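Local structure of endo-1,3-beta-glucanase, family GH16 (Zobellia galactanivorans, 4BPZ) at residues Trp30-Trp42 / Ala119-Gln131. The protein probably hydrolyses internal beta-1,3-glucosidic bonds of glucans such as algal laminarin, here as the calcium-binding family 16 glycoside hydrolase part of a longer protein. The protein carries 1 engineered substitution. Residues are numbered along the deposited sequence; the frame is centred on the assembly and turned at random.
With BGC (beta-D-glucopyranose), chain C.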
loop_
_atom_site.group_PDB
_atom_site.type_symbol
_atom_site.label_atom_id
_atom_site.label_comp_id
_atom_site.label_asym_id
_atom_site.label_seq_id
_atom_site.Cartn_x
_atom_site.Cartn_y
_atom_site.Cartn_z
ATOM N N TRP A 30 -6.750 -11.237 4.105
ATOM C CA TRP A 30 -5.691 -10.765 3.211
ATOM C C TRP A 30 -5.573 -11.663 2.031
ATOM O O TRP A 30 -5.526 -12.914 2.176
ATOM C CB TRP A 30 -4.355 -10.744 4.021
ATOM C CG TRP A 30 -4.391 -9.825 5.177
ATOM C CD1 TRP A 30 -4.452 -10.207 6.470
ATOM C CD2 TRP A 30 -4.488 -8.385 5.151
ATOM N NE1 TRP A 30 -4.564 -9.150 7.305
ATOM C CE2 TRP A 30 -4.605 -8.001 6.500
ATOM C CE3 TRP A 30 -4.520 -7.410 4.137
ATOM C CZ2 TRP A 30 -4.733 -6.666 6.890
ATOM C CZ3 TRP A 30 -4.671 -6.070 4.550
ATOM C CH2 TRP A 30 -4.759 -5.703 5.852
ATOM N N HIS A 31 -5.453 -11.070 0.849
ATOM C CA HIS A 31 -5.220 -11.757 -0.435
ATOM C C HIS A 31 -3.798 -11.418 -0.919
ATOM O O HIS A 31 -3.391 -10.268 -0.871
ATOM C CB HIS A 31 -6.240 -11.171 -1.433
ATOM C CG HIS A 31 -6.043 -11.647 -2.846
ATOM N ND1 HIS A 31 -6.362 -12.890 -3.262
ATOM C CD2 HIS A 31 -5.501 -10.990 -3.929
ATOM C CE1 HIS A 31 -6.058 -13.016 -4.554
ATOM N NE2 HIS A 31 -5.569 -11.850 -4.988
ATOM N N TYR A 32 -3.097 -12.400 -1.393
ATOM C CA TYR A 32 -1.766 -12.173 -1.991
ATOM C C TYR A 32 -1.856 -11.948 -3.465
ATOM O O TYR A 32 -2.540 -12.697 -4.182
ATOM C CB TYR A 32 -0.895 -13.353 -1.776
ATOM C CG TYR A 32 -0.401 -13.542 -0.372
ATOM C CD1 TYR A 32 -1.105 -14.233 0.564
ATOM C CD2 TYR A 32 0.812 -12.904 -0.005
ATOM C CE1 TYR A 32 -0.518 -14.422 1.893
ATOM C CE2 TYR A 32 1.331 -13.011 1.230
ATOM C CZ TYR A 32 0.774 -13.838 2.112
ATOM O OH TYR A 32 1.316 -14.005 3.398
ATOM N N GLN A 33 -1.080 -10.982 -3.957
ATOM C CA GLN A 33 -0.817 -10.895 -5.396
ATOM C C GLN A 33 0.504 -11.495 -5.656
ATOM O O GLN A 33 1.545 -11.161 -5.052
ATOM C CB GLN A 33 -0.843 -9.430 -5.815
ATOM C CG GLN A 33 -2.241 -8.865 -5.776
ATOM C CD GLN A 33 -2.273 -7.439 -6.350
ATOM O OE1 GLN A 33 -2.045 -6.428 -5.666
ATOM N NE2 GLN A 33 -2.554 -7.335 -7.683
ATOM N N VAL A 34 0.549 -12.369 -6.661
ATOM C CA VAL A 34 1.774 -13.029 -7.109
ATOM C C VAL A 34 1.977 -12.985 -8.606
ATOM O O VAL A 34 3.090 -13.110 -9.108
ATOM C CB VAL A 34 1.928 -14.508 -6.619
ATOM C CG1 VAL A 34 1.688 -14.586 -5.104
ATOM C CG2 VAL A 34 0.978 -15.464 -7.341
ATOM N N ILE A 35 0.887 -12.821 -9.374
ATOM C CA ILE A 35 0.969 -12.819 -10.856
ATOM C C ILE A 35 1.424 -11.411 -11.296
ATOM O O ILE A 35 0.732 -10.426 -10.987
ATOM C CB ILE A 35 -0.377 -13.113 -11.491
ATOM C CG1 ILE A 35 -0.862 -14.534 -11.115
ATOM C CG2 ILE A 35 -0.282 -12.984 -13.017
ATOM C CD1 ILE A 35 -2.373 -14.688 -11.389
ATOM N N PRO A 36 2.538 -11.282 -12.043
ATOM C CA PRO A 36 2.943 -9.977 -12.423
ATOM C C PRO A 36 1.964 -9.451 -13.464
ATOM O O PRO A 36 1.514 -10.188 -14.389
ATOM C CB PRO A 36 4.312 -10.178 -13.079
ATOM C CG PRO A 36 4.734 -11.575 -12.743
ATOM C CD PRO A 36 3.494 -12.340 -12.327
ATOM N N PRO A 37 1.623 -8.146 -13.416
ATOM C CA PRO A 37 0.576 -7.587 -14.294
ATOM C C PRO A 37 1.127 -7.193 -15.653
ATOM O O PRO A 37 0.294 -6.949 -16.528
ATOM C CB PRO A 37 0.120 -6.309 -13.593
ATOM C CG PRO A 37 1.358 -5.918 -12.716
ATOM C CD PRO A 37 1.948 -7.238 -12.287
ATOM N N ASN A 38 2.434 -7.126 -15.851
ATOM C CA ASN A 38 2.987 -6.441 -17.029
ATOM C C ASN A 38 4.015 -7.366 -17.688
ATOM O O ASN A 38 5.245 -7.186 -17.521
ATOM C CB ASN A 38 3.533 -5.006 -16.539
ATOM C CG ASN A 38 4.461 -4.325 -17.432
ATOM O OD1 ASN A 38 4.189 -4.278 -18.578
ATOM N ND2 ASN A 38 5.568 -3.644 -16.873
ATOM N N ASN A 39 3.572 -8.451 -18.415
ATOM C CA ASN A 39 4.543 -9.345 -19.192
ATOM C C ASN A 39 5.682 -9.812 -18.306
ATOM O O ASN A 39 6.860 -9.684 -18.689
ATOM C CB ASN A 39 5.005 -8.595 -20.436
ATOM C CG ASN A 39 3.825 -8.267 -21.350
ATOM O OD1 ASN A 39 3.532 -7.095 -21.675
ATOM N ND2 ASN A 39 3.105 -9.283 -21.712
ATOM N N GLY A 40 5.401 -10.324 -17.111
ATOM C CA GLY A 40 6.385 -10.890 -16.273
ATOM C C GLY A 40 6.979 -9.933 -15.262
ATOM O O GLY A 40 7.765 -10.405 -14.428
ATOM N N SER A 41 6.542 -8.651 -15.294
ATOM C CA SER A 41 7.054 -7.636 -14.355
ATOM C C SER A 41 5.919 -6.892 -13.665
ATOM O O SER A 41 4.772 -6.885 -14.161
ATOM C CB SER A 41 7.923 -6.639 -15.131
ATOM O OG SER A 41 9.044 -7.314 -15.762
ATOM N N TRP A 42 6.293 -6.196 -12.594
ATOM C CA TRP A 42 5.408 -5.200 -11.962
ATOM C C TRP A 42 5.596 -3.888 -12.686
ATOM O O TRP A 42 6.334 -3.805 -13.685
ATOM C CB TRP A 42 5.656 -5.198 -10.449
ATOM C CG TRP A 42 5.047 -6.460 -9.873
ATOM C CD1 TRP A 42 5.595 -7.705 -9.784
ATOM C CD2 TRP A 42 3.669 -6.575 -9.456
ATOM N NE1 TRP A 42 4.604 -8.625 -9.362
ATOM C CE2 TRP A 42 3.447 -7.942 -9.176
ATOM C CE3 TRP A 42 2.627 -5.672 -9.354
ATOM C CZ2 TRP A 42 2.166 -8.424 -8.778
ATOM C CZ3 TRP A 42 1.355 -6.167 -8.940
ATOM C CH2 TRP A 42 1.142 -7.506 -8.656
ATOM N N ALA A 119 -12.045 -0.565 -6.002
ATOM C CA ALA A 119 -12.351 -1.984 -6.150
ATOM C C ALA A 119 -12.797 -2.349 -7.567
ATOM O O ALA A 119 -12.856 -3.572 -7.851
ATOM C CB ALA A 119 -13.369 -2.470 -5.127
ATOM N N ASN A 120 -13.094 -1.362 -8.421
ATOM C CA ASN A 120 -13.316 -1.604 -9.861
ATOM C C ASN A 120 -12.046 -1.567 -10.622
ATOM O O ASN A 120 -12.104 -1.598 -11.891
ATOM C CB ASN A 120 -14.300 -0.525 -10.414
ATOM C CG ASN A 120 -13.849 0.889 -10.252
ATOM O OD1 ASN A 120 -12.756 1.180 -9.674
ATOM N ND2 ASN A 120 -14.581 1.814 -10.837
ATOM N N SER A 121 -10.858 -1.674 -10.003
ATOM C CA SER A 121 -9.608 -1.671 -10.753
ATOM C C SER A 121 -9.462 -2.814 -11.719
ATOM O O SER A 121 -8.797 -2.685 -12.761
ATOM C CB SER A 121 -8.389 -1.664 -9.799
ATOM O OG SER A 121 -8.286 -2.964 -9.206
ATOM N N ASN A 122 -9.954 -3.970 -11.332
ATOM C CA ASN A 122 -9.733 -5.175 -12.076
ATOM C C ASN A 122 -8.273 -5.443 -12.316
ATOM O O ASN A 122 -7.884 -6.019 -13.330
ATOM C CB ASN A 122 -10.608 -5.235 -13.366
ATOM C CG ASN A 122 -10.570 -6.588 -14.061
ATOM O OD1 ASN A 122 -10.542 -7.638 -13.388
ATOM N ND2 ASN A 122 -10.681 -6.571 -15.392
ATOM N N GLU A 123 -7.396 -5.083 -11.403
ATOM C CA GLU A 123 -6.002 -5.376 -11.545
ATOM C C GLU A 123 -5.767 -6.851 -11.610
ATOM O O GLU A 123 -6.385 -7.659 -10.859
ATOM C CB GLU A 123 -5.206 -4.762 -10.358
ATOM C CG GLU A 123 -3.765 -5.186 -10.378
ATOM C CD GLU A 123 -2.938 -4.279 -9.525
ATOM O OE1 GLU A 123 -2.566 -3.168 -10.013
ATOM O OE2 GLU A 123 -2.718 -4.577 -8.319
ATOM N N THR A 124 -4.884 -7.265 -12.482
ATOM C CA THR A 124 -4.543 -8.650 -12.638
ATOM C C THR A 124 -4.251 -9.347 -11.310
ATOM O O THR A 124 -3.433 -8.890 -10.576
ATOM C CB THR A 124 -3.474 -8.907 -13.725
ATOM O OG1 THR A 124 -4.094 -8.416 -14.956
ATOM C CG2 THR A 124 -3.057 -10.328 -13.774
ATOM N N GLY A 125 -4.907 -10.493 -11.071
ATOM C CA GLY A 125 -4.545 -11.296 -9.875
ATOM C C GLY A 125 -5.041 -10.680 -8.563
ATOM O O GLY A 125 -4.588 -11.132 -7.504
ATOM N N ASN A 126 -5.909 -9.684 -8.613
ATOM C CA ASN A 126 -6.451 -9.104 -7.405
ATOM C C ASN A 126 -7.655 -9.913 -6.891
ATOM O O ASN A 126 -7.992 -10.955 -7.422
ATOM C CB ASN A 126 -6.753 -7.608 -7.556
ATOM C CG ASN A 126 -8.071 -7.298 -8.173
ATOM O OD1 ASN A 126 -8.495 -6.098 -8.113
ATOM N ND2 ASN A 126 -8.775 -8.238 -8.700
ATOM N N TYR A 127 -8.283 -9.491 -5.816
ATOM C CA TYR A 127 -9.329 -10.297 -5.199
ATOM C C TYR A 127 -10.695 -10.038 -5.794
ATOM O O TYR A 127 -11.555 -10.933 -5.727
ATOM C CB TYR A 127 -9.321 -9.943 -3.712
ATOM C CG TYR A 127 -10.283 -10.796 -2.906
ATOM C CD1 TYR A 127 -10.140 -12.189 -2.774
ATOM C CD2 TYR A 127 -11.333 -10.185 -2.212
ATOM C CE1 TYR A 127 -11.084 -12.953 -2.029
ATOM C CE2 TYR A 127 -12.217 -10.943 -1.476
ATOM C CZ TYR A 127 -12.092 -12.278 -1.383
ATOM O OH TYR A 127 -12.984 -13.055 -0.603
ATOM N N PHE A 128 -10.960 -8.893 -6.372
ATOM C CA PHE A 128 -12.309 -8.439 -6.769
ATOM C C PHE A 128 -12.600 -8.592 -8.256
ATOM O O PHE A 128 -13.810 -8.581 -8.571
ATOM C CB PHE A 128 -12.539 -6.997 -6.304
ATOM C CG PHE A 128 -12.477 -6.860 -4.808
ATOM C CD1 PHE A 128 -13.500 -7.308 -4.012
ATOM C CD2 PHE A 128 -11.306 -6.359 -4.186
ATOM C CE1 PHE A 128 -13.467 -7.162 -2.616
ATOM C CE2 PHE A 128 -11.218 -6.281 -2.819
ATOM C CZ PHE A 128 -12.271 -6.649 -2.023
ATOM N N GLY A 129 -11.613 -8.745 -9.122
ATOM C CA GLY A 129 -11.950 -8.896 -10.540
ATOM C C GLY A 129 -12.828 -7.821 -11.034
ATOM O O GLY A 129 -12.582 -6.632 -10.795
ATOM N N GLU A 130 -13.882 -8.240 -11.796
ATOM C CA GLU A 130 -14.829 -7.285 -12.416
ATOM C C GLU A 130 -16.119 -7.184 -11.576
ATOM O O GLU A 130 -17.141 -6.704 -12.081
ATOM C CB GLU A 130 -15.169 -7.663 -13.881
ATOM C CG GLU A 130 -13.934 -7.661 -14.719
ATOM C CD GLU A 130 -14.167 -7.929 -16.221
ATOM O OE1 GLU A 130 -14.737 -7.058 -16.910
ATOM O OE2 GLU A 130 -13.778 -9.044 -16.628
ATOM N N GLN A 131 -16.061 -7.534 -10.314
ATOM C CA GLN A 131 -17.331 -7.425 -9.490
ATOM C C GLN A 131 -17.942 -6.054 -9.516
ATOM O O GLN A 131 -19.171 -5.972 -9.530
ATOM C CB GLN A 131 -16.989 -7.777 -8.025
ATOM C CG GLN A 131 -16.743 -9.268 -7.802
ATOM C CD GLN A 131 -16.355 -9.540 -6.342
ATOM O OE1 GLN A 131 -16.755 -8.793 -5.479
ATOM N NE2 GLN A 131 -15.561 -10.499 -6.121
HETATM C C2 BGC C . 1.671 2.498 -11.472
HETATM C C3 BGC C . 0.642 2.252 -12.531
HETATM C C4 BGC C . -0.271 1.031 -12.137
HETATM C C5 BGC C . -0.868 1.260 -10.726
HETATM C C6 BGC C . -1.623 0.070 -10.171
HETATM C C1 BGC C . 0.957 2.628 -10.101
HETATM O O2 BGC C . 2.368 3.669 -11.790
HETATM O O3 BGC C . 1.348 1.916 -13.724
HETATM O O4 BGC C . -1.412 0.886 -12.975
HETATM O O5 BGC C . 0.248 1.448 -9.813
HETATM O O6 BGC C . -0.826 -1.077 -9.975
HETATM O O HOH W 1 -1.352 -10.132 -9.227
HETATM O O HOH W 2 -1.835 -12.782 -8.160
HETATM O O HOH W 3 -2.487 -8.606 -16.903
#
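With CG of His31 anti to the backbone N (chi1 173°), the imidazole of strand 30-32 swings toward the type II turn Glu123-Asn126, and Tyr127 CB lies over one face of the imidazole. Two loops of the GH16 jelly-roll beta-sandwich, one following strand 30-32 and the other following strand 110-118, meet here beside the glycan pocket. In the ring plane, His31 NE2 donates to Gly125 O at 2.8 Å, an almost straight bond. Tyr127 CB makes a CH-pi contact 4.0 Å from the centroid of the His31 ring, while the phenol ring lies oblique to the imidazole. A leucine in place of His31 would probably leave Gly125 O without this donor and the turn less firmly tied to the strand. Nearer the sugar, the extended chain of Gln33 carries its amide nearly coplanar with the Glu123 carboxylate, and Gln33 NE2 meets Glu123 OE2 on its anti side, 23° out of the carboxylate plane, at 2.8 Å. Arg86 joins the pair, bonding Gln33 OE1 and forming a salt bridge with Glu123 OE2. Farther along, Ile35 CG2 touches Thr124 CG2 at 3.9 Å, and a water donates to both Ile35 O and Thr124 O. With OE2 held by Gln33 and Arg86, Glu123 offers OE1 to the ligand: OE1 accepts a 2.7 Å hydrogen bond from O6 of the bound beta-D-glucopyranose.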